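Local atomic coordinates of nucleotidyl transferase (Methanothermobacter thermautotrophicus, PDB entry 6PLJ), a protein that probably transfers nucleotidyl groups from nucleoside triphosphates and may serve pseudomurein cell-wall synthesis in a methanogenic archaeon. Residues 142-147 / 152-157; 182-187 / 200-205; 35-38 / 43-46; 49-54 / 83-88. One frame throughout, in Å; residues are numbered along the deposited sequence. Where two conformers were deposited one is given.

Interaction 1. Residues 142-147 / 152-157; sequences RRIAEH and TVSILA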
loop_
_atom_site.group_PDB
_atom_site.type_symbol
_atom_site.label_atom_id
_atom_site.label_comp_id
_atom_site.label_asym_id
_atom_site.label_seq_id
_atom_site.Cartn_x
_atom_site.Cartn_y
_atom_site.Cartn_z
ATOM N N ARG A 142 6.004 -7.913 7.320
ATOM C CA ARG A 142 6.965 -9.005 7.241
ATOM C C ARG A 142 6.260 -10.354 7.092
ATOM O O ARG A 142 6.650 -11.153 6.244
ATOM C CB ARG A 142 7.874 -8.994 8.473
ATOM C CG ARG A 142 9.014 -9.993 8.429
ATOM C CD ARG A 142 9.753 -9.968 9.748
ATOM N NE ARG A 142 10.469 -8.708 9.974
ATOM C CZ ARG A 142 11.703 -8.425 9.542
ATOM N NH1 ARG A 142 12.404 -9.302 8.822
ATOM N NH2 ARG A 142 12.238 -7.230 9.817
ATOM N N ARG A 143 5.218 -10.594 7.895
ATOM C CA ARG A 143 4.422 -11.827 7.811
ATOM C C ARG A 143 3.783 -11.990 6.436
ATOM O O ARG A 143 3.771 -13.088 5.872
ATOM C CB ARG A 143 3.344 -11.868 8.886
ATOM C CG ARG A 143 3.842 -12.282 10.260
ATOM C CD ARG A 143 2.692 -12.594 11.212
ATOM N NE ARG A 143 2.155 -11.375 11.813
ATOM C CZ ARG A 143 2.715 -10.711 12.831
ATOM N NH1 ARG A 143 2.143 -9.595 13.288
ATOM N NH2 ARG A 143 3.849 -11.140 13.397
ATOM N N ILE A 144 3.259 -10.893 5.892
ATOM C CA ILE A 144 2.666 -10.913 4.558
ATOM C C ILE A 144 3.723 -11.302 3.519
ATOM O O ILE A 144 3.497 -12.198 2.713
ATOM C CB ILE A 144 1.967 -9.569 4.226
ATOM C CG1 ILE A 144 0.719 -9.454 5.113
ATOM C CG2 ILE A 144 1.566 -9.482 2.746
ATOM C CD1 ILE A 144 0.036 -8.108 5.076
ATOM N N ALA A 145 4.885 -10.671 3.577
ATOM C CA ALA A 145 5.945 -10.965 2.611
ATOM C C ALA A 145 6.391 -12.423 2.688
ATOM O O ALA A 145 6.641 -13.060 1.645
ATOM C CB ALA A 145 7.120 -10.014 2.810
ATOM N N GLU A 146 6.456 -12.950 3.909
ATOM C CA GLU A 146 6.925 -14.324 4.155
ATOM C C GLU A 146 6.016 -15.409 3.586
ATOM O O GLU A 146 6.491 -16.505 3.287
ATOM C CB GLU A 146 7.075 -14.574 5.657
ATOM C CG GLU A 146 8.261 -13.877 6.307
ATOM C CD GLU A 146 8.192 -13.918 7.829
ATOM O OE1 GLU A 146 7.122 -14.270 8.382
ATOM O OE2 GLU A 146 9.209 -13.602 8.476
ATOM N N HIS A 147 4.719 -15.114 3.465
ATOM C CA HIS A 147 3.728 -16.072 2.972
ATOM C C HIS A 147 3.545 -16.074 1.455
ATOM O O HIS A 147 2.830 -16.924 0.920
ATOM C CB HIS A 147 2.368 -15.834 3.639
ATOM C CG HIS A 147 2.236 -16.472 4.984
ATOM N ND1 HIS A 147 1.929 -17.808 5.144
ATOM C CD2 HIS A 147 2.363 -15.960 6.231
ATOM C CE1 HIS A 147 1.871 -18.090 6.433
ATOM N NE2 HIS A 147 2.130 -16.988 7.114
ATOM N N THR A 152 1.660 -18.050 -4.932
ATOM C CA THR A 152 0.783 -17.706 -3.809
ATOM C C THR A 152 0.823 -16.221 -3.560
ATOM O O THR A 152 1.905 -15.623 -3.471
ATOM C CB THR A 152 1.218 -18.436 -2.531
ATOM O OG1 THR A 152 1.251 -19.841 -2.797
ATOM C CG2 THR A 152 0.258 -18.168 -1.380
ATOM N N VAL A 153 -0.366 -15.643 -3.451
ATOM C CA VAL A 153 -0.527 -14.245 -3.085
ATOM C C VAL A 153 -0.899 -14.233 -1.619
ATOM O O VAL A 153 -1.750 -15.026 -1.174
ATOM C CB VAL A 153 -1.604 -13.551 -3.936
ATOM C CG1 VAL A 153 -1.764 -12.091 -3.525
ATOM C CG2 VAL A 153 -1.261 -13.638 -5.425
ATOM N N SER A 154 -0.244 -13.371 -0.853
ATOM C CA SER A 154 -0.544 -13.204 0.557
ATOM C C SER A 154 -1.070 -11.797 0.731
ATOM O O SER A 154 -0.708 -10.897 -0.016
ATOM C CB SER A 154 0.703 -13.427 1.398
ATOM O OG SER A 154 1.693 -12.486 1.047
ATOM N N ILE A 155 -1.950 -11.610 1.698
ATOM C CA ILE A 155 -2.665 -10.342 1.825
ATOM C C ILE A 155 -3.111 -10.106 3.247
ATOM O O ILE A 155 -3.336 -11.064 3.993
ATOM C CB ILE A 155 -3.875 -10.351 0.862
ATOM C CG1 ILE A 155 -4.516 -8.966 0.750
ATOM C CG2 ILE A 155 -4.896 -11.429 1.255
ATOM C CD1 ILE A 155 -5.386 -8.851 -0.470
ATOM N N LEU A 156 -3.218 -8.829 3.621
ATOM C CA LEU A 156 -3.767 -8.471 4.927
ATOM C C LEU A 156 -5.253 -8.821 4.936
ATOM O O LEU A 156 -6.025 -8.316 4.142
ATOM C CB LEU A 156 -3.559 -6.984 5.221
ATOM C CG LEU A 156 -3.991 -6.498 6.612
ATOM C CD1 LEU A 156 -3.176 -7.190 7.685
ATOM C CD2 LEU A 156 -3.860 -4.982 6.717
ATOM N N ALA A 157 -5.623 -9.708 5.849
ATOM C CA ALA A 157 -6.979 -10.242 5.921
ATOM C C ALA A 157 -7.856 -9.309 6.741
ATOM O O ALA A 157 -7.378 -8.550 7.588
ATOM C CB ALA A 157 -6.954 -11.619 6.557
#

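Interaction 2. Residues 182-187 / 200-205; sequences RDYLPL and LEDGVR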
loop_
_atom_site.group_PDB
_atom_site.type_symbol
_atom_site.label_atom_id
_atom_site.label_comp_id
_atom_site.label_asym_id
_atom_site.label_seq_id
_atom_site.Cartn_x
_atom_site.Cartn_y
_atom_site.Cartn_z
ATOM N N ARG A 182 3.134 -9.242 -12.808
ATOM C CA ARG A 182 3.282 -8.740 -14.167
ATOM C C ARG A 182 2.210 -9.306 -15.095
ATOM O O ARG A 182 1.841 -8.651 -16.056
ATOM C CB ARG A 182 4.683 -9.034 -14.719
ATOM C CG ARG A 182 5.807 -8.233 -14.083
ATOM C CD ARG A 182 5.667 -6.731 -14.263
ATOM N NE ARG A 182 5.752 -6.264 -15.648
ATOM C CZ ARG A 182 6.848 -5.788 -16.249
ATOM N NH1 ARG A 182 6.774 -5.377 -17.503
ATOM N NH2 ARG A 182 8.013 -5.710 -15.618
ATOM N N ASP A 183 1.700 -10.499 -14.808
ATOM C CA ASP A 183 0.587 -11.067 -15.596
ATOM C C ASP A 183 -0.787 -10.512 -15.201
ATOM O O ASP A 183 -1.639 -10.329 -16.071
ATOM C CB ASP A 183 0.594 -12.594 -15.510
ATOM C CG ASP A 183 1.777 -13.220 -16.256
ATOM O OD1 ASP A 183 2.357 -12.559 -17.144
ATOM O OD2 ASP A 183 2.097 -14.384 -15.958
ATOM N N TYR A 184 -1.007 -10.239 -13.917
ATOM C CA TYR A 184 -2.325 -9.750 -13.448
ATOM C C TYR A 184 -2.488 -8.237 -13.443
ATOM O O TYR A 184 -3.542 -7.750 -13.828
ATOM C CB TYR A 184 -2.662 -10.313 -12.062
ATOM C CG TYR A 184 -3.270 -11.676 -12.139
ATOM C CD1 TYR A 184 -4.627 -11.831 -12.432
ATOM C CD2 TYR A 184 -2.501 -12.817 -11.945
ATOM C CE1 TYR A 184 -5.204 -13.092 -12.519
ATOM C CE2 TYR A 184 -3.071 -14.085 -12.024
ATOM C CZ TYR A 184 -4.415 -14.212 -12.317
ATOM O OH TYR A 184 -4.966 -15.468 -12.402
ATOM N N LEU A 185 -1.476 -7.482 -13.010
ATOM C CA LEU A 185 -1.643 -6.025 -12.894
ATOM C C LEU A 185 -2.073 -5.305 -14.180
ATOM O O LEU A 185 -2.824 -4.329 -14.088
ATOM C CB LEU A 185 -0.392 -5.346 -12.310
ATOM C CG LEU A 185 -0.136 -5.620 -10.830
ATOM C CD1 LEU A 185 1.232 -5.098 -10.427
ATOM C CD2 LEU A 185 -1.218 -5.012 -9.930
ATOM N N PRO A 186 -1.640 -5.778 -15.366
ATOM C CA PRO A 186 -2.144 -5.136 -16.602
ATOM C C PRO A 186 -3.640 -5.315 -16.867
ATOM O O PRO A 186 -4.198 -4.587 -17.707
ATOM C CB PRO A 186 -1.352 -5.829 -17.708
ATOM C CG PRO A 186 -0.131 -6.347 -17.050
ATOM C CD PRO A 186 -0.599 -6.769 -15.684
ATOM N N LEU A 187 -4.279 -6.251 -16.170
ATOM C CA LEU A 187 -5.698 -6.569 -16.367
ATOM C C LEU A 187 -6.599 -5.752 -15.451
ATOM O O LEU A 187 -6.130 -5.060 -14.548
ATOM C CB LEU A 187 -5.936 -8.061 -16.120
ATOM C CG LEU A 187 -5.025 -9.025 -16.889
ATOM C CD1 LEU A 187 -5.294 -10.469 -16.510
ATOM C CD2 LEU A 187 -5.152 -8.835 -18.388
ATOM N N LEU A 200 -8.776 -15.298 -7.603
ATOM C CA LEU A 200 -9.495 -16.403 -6.971
ATOM C C LEU A 200 -10.275 -17.243 -7.996
ATOM O O LEU A 200 -10.231 -18.475 -7.931
ATOM C CB LEU A 200 -10.435 -15.878 -5.885
ATOM C CG LEU A 200 -9.726 -15.357 -4.627
ATOM C CD1 LEU A 200 -10.711 -14.558 -3.780
ATOM C CD2 LEU A 200 -9.113 -16.481 -3.813
ATOM N N GLU A 201 -10.947 -16.579 -8.933
ATOM C CA GLU A 201 -11.675 -17.261 -10.030
ATOM C C GLU A 201 -10.731 -18.123 -10.868
ATOM O O GLU A 201 -11.084 -19.240 -11.268
ATOM C CB GLU A 201 -12.370 -16.248 -10.938
ATOM C CG GLU A 201 -13.574 -15.557 -10.310
ATOM C CD GLU A 201 -13.947 -14.239 -10.981
ATOM O OE1 GLU A 201 -13.349 -13.874 -12.020
ATOM O OE2 GLU A 201 -14.856 -13.559 -10.463
ATOM N N ASP A 202 -9.522 -17.606 -11.111
ATOM C CA ASP A 202 -8.491 -18.334 -11.844
ATOM C C ASP A 202 -7.822 -19.451 -11.040
ATOM O O ASP A 202 -6.998 -20.182 -11.584
ATOM C CB ASP A 202 -7.413 -17.360 -12.366
ATOM C CG ASP A 202 -7.947 -16.378 -13.402
ATOM O OD1 ASP A 202 -9.026 -16.613 -13.989
ATOM O OD2 ASP A 202 -7.282 -15.350 -13.650
ATOM N N GLY A 203 -8.133 -19.577 -9.750
ATOM C CA GLY A 203 -7.572 -20.627 -8.914
ATOM C C GLY A 203 -6.252 -20.256 -8.261
ATOM O O GLY A 203 -5.574 -21.117 -7.707
ATOM N N VAL A 204 -5.903 -18.967 -8.298
ATOM C CA VAL A 204 -4.700 -18.476 -7.639
ATOM C C VAL A 204 -4.913 -18.625 -6.146
ATOM O O VAL A 204 -5.983 -18.257 -5.643
ATOM C CB VAL A 204 -4.437 -16.984 -7.943
ATOM C CG1 VAL A 204 -3.249 -16.459 -7.133
ATOM C CG2 VAL A 204 -4.231 -16.753 -9.436
ATOM N N ARG A 205 -3.914 -19.155 -5.450
ATOM C CA ARG A 205 -4.004 -19.376 -4.012
ATOM C C ARG A 205 -3.817 -18.006 -3.350
ATOM O O ARG A 205 -2.849 -17.317 -3.644
ATOM C CB ARG A 205 -2.947 -20.362 -3.482
ATOM C CG ARG A 205 -2.552 -21.558 -4.358
ATOM C CD ARG A 205 -3.678 -22.221 -5.134
ATOM N NE ARG A 205 -4.711 -22.821 -4.298
ATOM C CZ ARG A 205 -5.768 -23.464 -4.789
ATOM N NH1 ARG A 205 -5.922 -23.577 -6.102
ATOM N NH2 ARG A 205 -6.672 -23.987 -3.972
#

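Interaction 3. Residues 35-38 / 43-46; sequences GSRM and AELG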
loop_
_atom_site.group_PDB
_atom_site.type_symbol
_atom_site.label_atom_id
_atom_site.label_comp_id
_atom_site.label_asym_id
_atom_site.label_seq_id
_atom_site.Cartn_x
_atom_site.Cartn_y
_atom_site.Cartn_z
ATOM N N GLY A 35 -6.717 12.038 -3.663
ATOM C CA GLY A 35 -7.538 11.745 -2.500
ATOM C C GLY A 35 -8.501 12.889 -2.319
ATOM O O GLY A 35 -8.445 13.624 -1.344
ATOM N N SER A 36 -9.387 13.038 -3.286
ATOM C CA SER A 36 -10.266 14.198 -3.333
ATOM C C SER A 36 -11.279 14.204 -2.185
ATOM O O SER A 36 -11.551 15.267 -1.612
ATOM C CB SER A 36 -10.956 14.284 -4.694
ATOM O OG SER A 36 -11.673 13.110 -4.999
ATOM N N ARG A 37 -11.800 13.027 -1.836
ATOM C CA ARG A 37 -12.791 12.902 -0.760
ATOM C C ARG A 37 -12.238 13.407 0.559
ATOM O O ARG A 37 -12.906 14.171 1.279
ATOM C CB ARG A 37 -13.273 11.451 -0.643
ATOM C CG ARG A 37 -14.402 11.220 0.348
ATOM C CD ARG A 37 -15.623 12.018 0.008
ATOM N NE ARG A 37 -15.703 13.276 0.738
ATOM C CZ ARG A 37 -16.643 14.194 0.564
ATOM N NH1 ARG A 37 -17.594 14.042 -0.370
ATOM N NH2 ARG A 37 -16.621 15.286 1.312
ATOM N N MET A 38 -10.999 13.049 0.863
ATOM C CA MET A 38 -10.430 13.451 2.129
ATOM C C MET A 38 -10.182 14.955 2.172
ATOM O O MET A 38 -10.385 15.576 3.206
ATOM C CB MET A 38 -9.153 12.684 2.445
ATOM C CG MET A 38 -8.820 12.743 3.929
ATOM S SD MET A 38 -7.103 13.069 4.280
ATOM C CE MET A 38 -6.879 14.655 3.469
ATOM N N ALA A 43 -12.152 20.553 3.875
ATOM C CA ALA A 43 -12.800 21.818 3.509
ATOM C C ALA A 43 -14.166 21.961 4.189
ATOM O O ALA A 43 -14.515 23.063 4.652
ATOM C CB ALA A 43 -12.957 21.918 2.008
ATOM N N GLU A 44 -14.902 20.854 4.291
ATOM C CA GLU A 44 -16.234 20.834 4.922
ATOM C C GLU A 44 -16.200 20.991 6.451
ATOM O O GLU A 44 -17.234 21.270 7.070
ATOM C CB GLU A 44 -17.022 19.580 4.500
ATOM C CG GLU A 44 -17.497 19.661 3.051
ATOM C CD GLU A 44 -17.933 18.345 2.432
ATOM O OE1 GLU A 44 -18.338 17.399 3.156
ATOM O OE2 GLU A 44 -17.890 18.277 1.187
ATOM N N LEU A 45 -15.029 20.797 7.053
ATOM C CA LEU A 45 -14.768 21.172 8.442
ATOM C C LEU A 45 -14.223 22.598 8.598
ATOM O O LEU A 45 -13.882 23.015 9.706
ATOM C CB LEU A 45 -13.793 20.163 9.085
ATOM C CG LEU A 45 -14.427 18.804 9.348
ATOM C CD1 LEU A 45 -13.363 17.703 9.432
ATOM C CD2 LEU A 45 -15.307 18.822 10.593
ATOM N N GLY A 46 -14.130 23.360 7.513
ATOM C CA GLY A 46 -13.472 24.668 7.545
ATOM C C GLY A 46 -11.973 24.642 7.785
ATOM O O GLY A 46 -11.389 25.612 8.264
HETATM O O HOH W 1 -18.833 16.620 -0.957
#

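Interaction 4. Residues 49-54 / 83-88; sequences PVHKLL and GHRAGE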
loop_
_atom_site.group_PDB
_atom_site.type_symbol
_atom_site.label_atom_id
_atom_site.label_comp_id
_atom_site.label_asym_id
_atom_site.label_seq_id
_atom_site.Cartn_x
_atom_site.Cartn_y
_atom_site.Cartn_z
ATOM N N PRO A 49 -7.444 22.242 3.178
ATOM C CA PRO A 49 -7.150 20.862 2.798
ATOM C C PRO A 49 -5.668 20.609 2.599
ATOM O O PRO A 49 -4.898 21.500 2.217
ATOM C CB PRO A 49 -7.923 20.678 1.483
ATOM C CG PRO A 49 -8.988 21.708 1.531
ATOM C CD PRO A 49 -8.329 22.876 2.192
ATOM N N VAL A 50 -5.276 19.390 2.940
ATOM C CA VAL A 50 -3.909 18.919 2.784
ATOM C C VAL A 50 -4.081 17.536 2.151
ATOM O O VAL A 50 -4.949 16.786 2.567
ATOM C CB VAL A 50 -3.209 18.803 4.159
ATOM C CG1 VAL A 50 -1.839 18.152 4.034
ATOM C CG2 VAL A 50 -3.081 20.167 4.833
ATOM N N HIS A 51 -3.302 17.234 1.115
ATOM C CA HIS A 51 -3.296 15.904 0.525
ATOM C C HIS A 51 -2.951 14.872 1.599
ATOM O O HIS A 51 -2.032 15.077 2.394
ATOM C CB HIS A 51 -2.284 15.858 -0.610
ATOM C CG HIS A 51 -2.232 14.549 -1.335
ATOM N ND1 HIS A 51 -3.353 13.903 -1.800
ATOM C CD2 HIS A 51 -1.177 13.808 -1.746
ATOM C CE1 HIS A 51 -2.995 12.793 -2.424
ATOM N NE2 HIS A 51 -1.681 12.722 -2.412
ATOM N N LYS A 52 -3.677 13.764 1.579
ATOM C CA LYS A 52 -3.609 12.744 2.638
ATOM C C LYS A 52 -2.200 12.296 2.966
ATOM O O LYS A 52 -1.884 12.048 4.122
ATOM C CB LYS A 52 -4.469 11.541 2.282
ATOM C CG LYS A 52 -4.089 10.788 1.014
ATOM C CD LYS A 52 -5.161 9.800 0.583
ATOM C CE LYS A 52 -4.848 9.269 -0.807
ATOM N NZ LYS A 52 -5.623 8.085 -1.261
ATOM N N LEU A 53 -1.362 12.180 1.946
ATOM C CA LEU A 53 -0.018 11.654 2.147
ATOM C C LEU A 53 0.883 12.613 2.894
ATOM O O LEU A 53 1.916 12.192 3.438
ATOM C CB LEU A 53 0.616 11.298 0.804
ATOM C CG LEU A 53 -0.085 10.196 0.027
ATOM C CD1 LEU A 53 0.776 9.839 -1.166
ATOM C CD2 LEU A 53 -0.351 8.963 0.884
ATOM N N LEU A 54 0.501 13.888 2.933
ATOM C CA LEU A 54 1.308 14.932 3.545
ATOM C C LEU A 54 0.808 15.357 4.920
ATOM O O LEU A 54 1.398 16.249 5.548
ATOM C CB LEU A 54 1.344 16.139 2.609
ATOM C CG LEU A 54 1.794 15.856 1.178
ATOM C CD1 LEU A 54 1.584 17.082 0.290
ATOM C CD2 LEU A 54 3.226 15.380 1.156
ATOM N N GLY A 83 3.018 10.488 -8.335
ATOM C CA GLY A 83 2.266 11.037 -9.461
ATOM C C GLY A 83 1.565 12.294 -9.013
ATOM O O GLY A 83 2.086 13.398 -9.167
ATOM N N HIS A 84 0.403 12.118 -8.408
ATOM C CA HIS A 84 -0.322 13.241 -7.869
ATOM C C HIS A 84 0.481 13.970 -6.811
ATOM O O HIS A 84 0.908 13.364 -5.820
ATOM C CB HIS A 84 -1.658 12.830 -7.282
ATOM C CG HIS A 84 -2.477 14.003 -6.893
ATOM N ND1 HIS A 84 -2.916 14.923 -7.826
ATOM C CD2 HIS A 84 -2.900 14.445 -5.692
ATOM C CE1 HIS A 84 -3.580 15.877 -7.203
ATOM N NE2 HIS A 84 -3.601 15.605 -5.915
ATOM N N ARG A 85 0.666 15.279 -7.000
ATOM C CA ARG A 85 1.486 16.084 -6.089
ATOM C C ARG A 85 2.861 15.434 -5.846
ATOM O O ARG A 85 3.380 15.444 -4.731
ATOM C CB ARG A 85 0.737 16.356 -4.783
ATOM C CG ARG A 85 -0.456 17.286 -5.009
ATOM C CD ARG A 85 -1.272 17.501 -3.760
ATOM N NE ARG A 85 -2.239 18.584 -3.980
ATOM C CZ ARG A 85 -1.999 19.886 -3.802
ATOM N NH1 ARG A 85 -0.829 20.339 -3.324
ATOM N NH2 ARG A 85 -2.968 20.758 -4.079
ATOM N N ALA A 86 3.442 14.889 -6.913
ATOM C CA ALA A 86 4.716 14.163 -6.802
ATOM C C ALA A 86 5.823 15.011 -6.195
ATOM O O ALA A 86 6.583 14.512 -5.371
ATOM C CB ALA A 86 5.167 13.636 -8.144
ATOM N N GLY A 87 5.934 16.270 -6.604
ATOM C CA GLY A 87 6.932 17.162 -5.991
ATOM C C GLY A 87 6.914 17.175 -4.473
ATOM O O GLY A 87 7.954 17.000 -3.817
ATOM N N GLU A 88 5.722 17.333 -3.909
ATOM C CA GLU A 88 5.543 17.390 -2.468
ATOM C C GLU A 88 5.755 16.036 -1.802
ATOM O O GLU A 88 6.349 15.966 -0.736
ATOM C CB GLU A 88 4.145 17.895 -2.107
ATOM C CG GLU A 88 3.917 19.357 -2.421
ATOM C CD GLU A 88 2.477 19.739 -2.197
ATOM O OE1 GLU A 88 1.641 19.375 -3.042
ATOM O OE2 GLU A 88 2.180 20.373 -1.168
#

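Interaction 1. Residues 142-147 / 152-157
Ile144, Ser154 and His147 carry this contact, in which the last turns of helix 138-147 lie on strand 152-157, the next element of the chain. The short axes run nearly antiparallel, at 162°, with a closest approach of 7.1 Å; helix 138-147 returns through a short loop to the strand, as in an alpha/beta fold. Ile144 meets the strand with both of its branches. Its CG1 lies anti to the carbonyl carbon (chi1 -69°) and the chain stays extended beyond it, which brings CD1 over the backbone of Leu156, 3.6 Å from Leu156 N and 3.8 Å from Leu156 CB. The other branch, CG2, rests 3.8 Å from Ser154 O. A beta-branched residue suits this place because its two branches reach two strand residues, CG2 at Ser154 and CD1 at Leu156; Val209 and Ala175 of the flanking strands also touch it. Ser154, small enough to sit beneath the helix, turns its hydroxyl to the carbonyl of Ile144. That OG to Ile144 O distance of 2.5 Å is very short and belongs to one of two deposited conformers, so its exact value is doubtful. At the helix end His147 CB packs 3.7 Å from Ser154 CB, while its ring stacks with Tyr207. In the conformer given, Ile144 O probably takes the Ser154 hydroxyl as well as His147 N, which would give a helix carbonyl in a largely apolar interface two donors.

Interaction 2. Residues 182-187 / 200-205
Tyr184 reaches from the end of helix 178-184 to Asp202 and Val204, which flank the Schellman motif that finishes helix 192-201. Gly203 is the pivot of that motif: its phi of 88° would press a side chain against the preceding carbonyl oxygen, which calls for glycine, and its N bonds back to Leu200 O. On the other side the chain leaves the tyrosine through a type I turn, Tyr184 to Leu187. The two backbones stay well apart, with 10.7 Å between the CA atoms of Tyr184 and Asp202, and a long aromatic side chain spans the distance. Starting at CB, which points toward the partner segment, the tyrosine side chain is touched by Met198 and Met199 of helix 192-201. Farther out the two ring edges part company. CE1 comes 3.3 Å from Asp202 OD2, whereas CE2 approaches Val204 CG2 at 3.9 Å. CZ lies 3.8 Å from that same methyl, and the tyrosine and valine side chains pass one another running opposite ways. Valine suits the place because its CG2, anti to its own carbonyl carbon, presses on the phenol end while its side chain also touches Met199. Ring and carboxylate planes are 35° apart, and the acid meets the ring near its plane, at the edge. At the tip, Tyr184 OH lies 3.1 Å from Asp202 CB and 3.3 Å from Val204 CG2, and gives its hydrogen to the anti lone pair of Asp202 OD2, 2.6 Å away.

Interaction 3. Residues 35-38 / 43-46
Arg37 and Glu44 stand on one short helix, 36-44, which starts after Gly35 at the N-cap and ends in a Schellman motif where Gly46 takes positive phi and its N bonds back to Ala43 O at 2.9 Å. The pair are seven positions apart, about two turns, so only long side chains can meet. Arginine manages this by folding: its CB points away from the second segment, but bends at chi2 (59°) and chi3 (-96°) swing the guanidinium back along the helix. Glu44, extended beyond CG, comes across it at about a right angle. Its carboxylate lies at the edge of the Arg37 guanidinium, near the guanidinium plane, and the two planes are 70° apart. Arg37 NH2 is 3.3 Å from both Glu44 OE2 and Glu44 OE1, the weak hydrogen bond of this salt bridge going to OE2. A water bridges the pair, accepting from Arg37 NH1 at 2.9 Å and donating to Glu44 OE2 at 2.9 Å. A sodium ion lies about 4 Å from the glutamate side chain. The same NH2 forms a salt bridge with Asp41, one turn along. The chemistry implies that Arg37 is held chiefly by Asp41, with Glu44 a weaker, partly water-mediated second acid at the surface.

Interaction 4. Residues 49-54 / 83-88
His51 and His84 form a T-shaped stack between the 49-54 loop, which runs into a 3-10 turn at 52-54, and the type II turn Gly83 to Ala86 that leads from strand 77-82 into helix 86-92. With Leu54 they make up the packed part. The centroids are 5.0 Å apart and the planes stand at 78°, with the edge of His84 directed at a face of His51: His84 CD2 sits 3.7 Å from His51 CE1, offset toward the rim. The opposite face of His51 receives the backbone N of Leu53, so a thin, flat side chain suits the space between. Having CG anti to the backbone N (chi1 -177°) sends the His51 ring out toward the turn. Leu54 crosses Glu88 at about a right angle: its CD1 meets both Glu88 CB and Glu88 OE2 at 3.6 Å, and its other methyl, CD2, lies 3.7 Å from Glu88 O. Leucine suits this place because its two methyls can press on the stem and the backbone of one helical residue. Toward solvent the contact changes character. Arg85, at the N-cap position, lays its aliphatic part alongside the first histidine, CD 3.7 Å from His51 CB, but the charged ends of Arg85 and Glu88 pair within their own segment. There Glu88 OE1, close to the guanidinium plane, takes Arg85 NH1 at 2.7 Å on its syn lone pair.

Overall arrangement
The four contacts fall into two touching pairs. Interactions 1 and 2 share a strand pairing, with Val153 N 3.0 Å from Arg205 O, a probable hydrogen bond, so the Schellman turn of interaction 2 feeds directly into the strand beside 152-157. Interactions 3 and 4 meet where Met38 SD packs 3.6 Å from Lys52 CB and Gly35 N lies 4.0 Å from His51 CE1. Interactions 1 and 4 lie on opposite sides of the chain's centre, their own centres about 28 Å apart. In MobA-like relatives the glycine-rich loop after the first strand binds nucleotide; Gly35 probably ends the corresponding loop, and 36-38 begin the helix after it. Nearby Lys52 pairs with Asp132, consistent with an active site on that side.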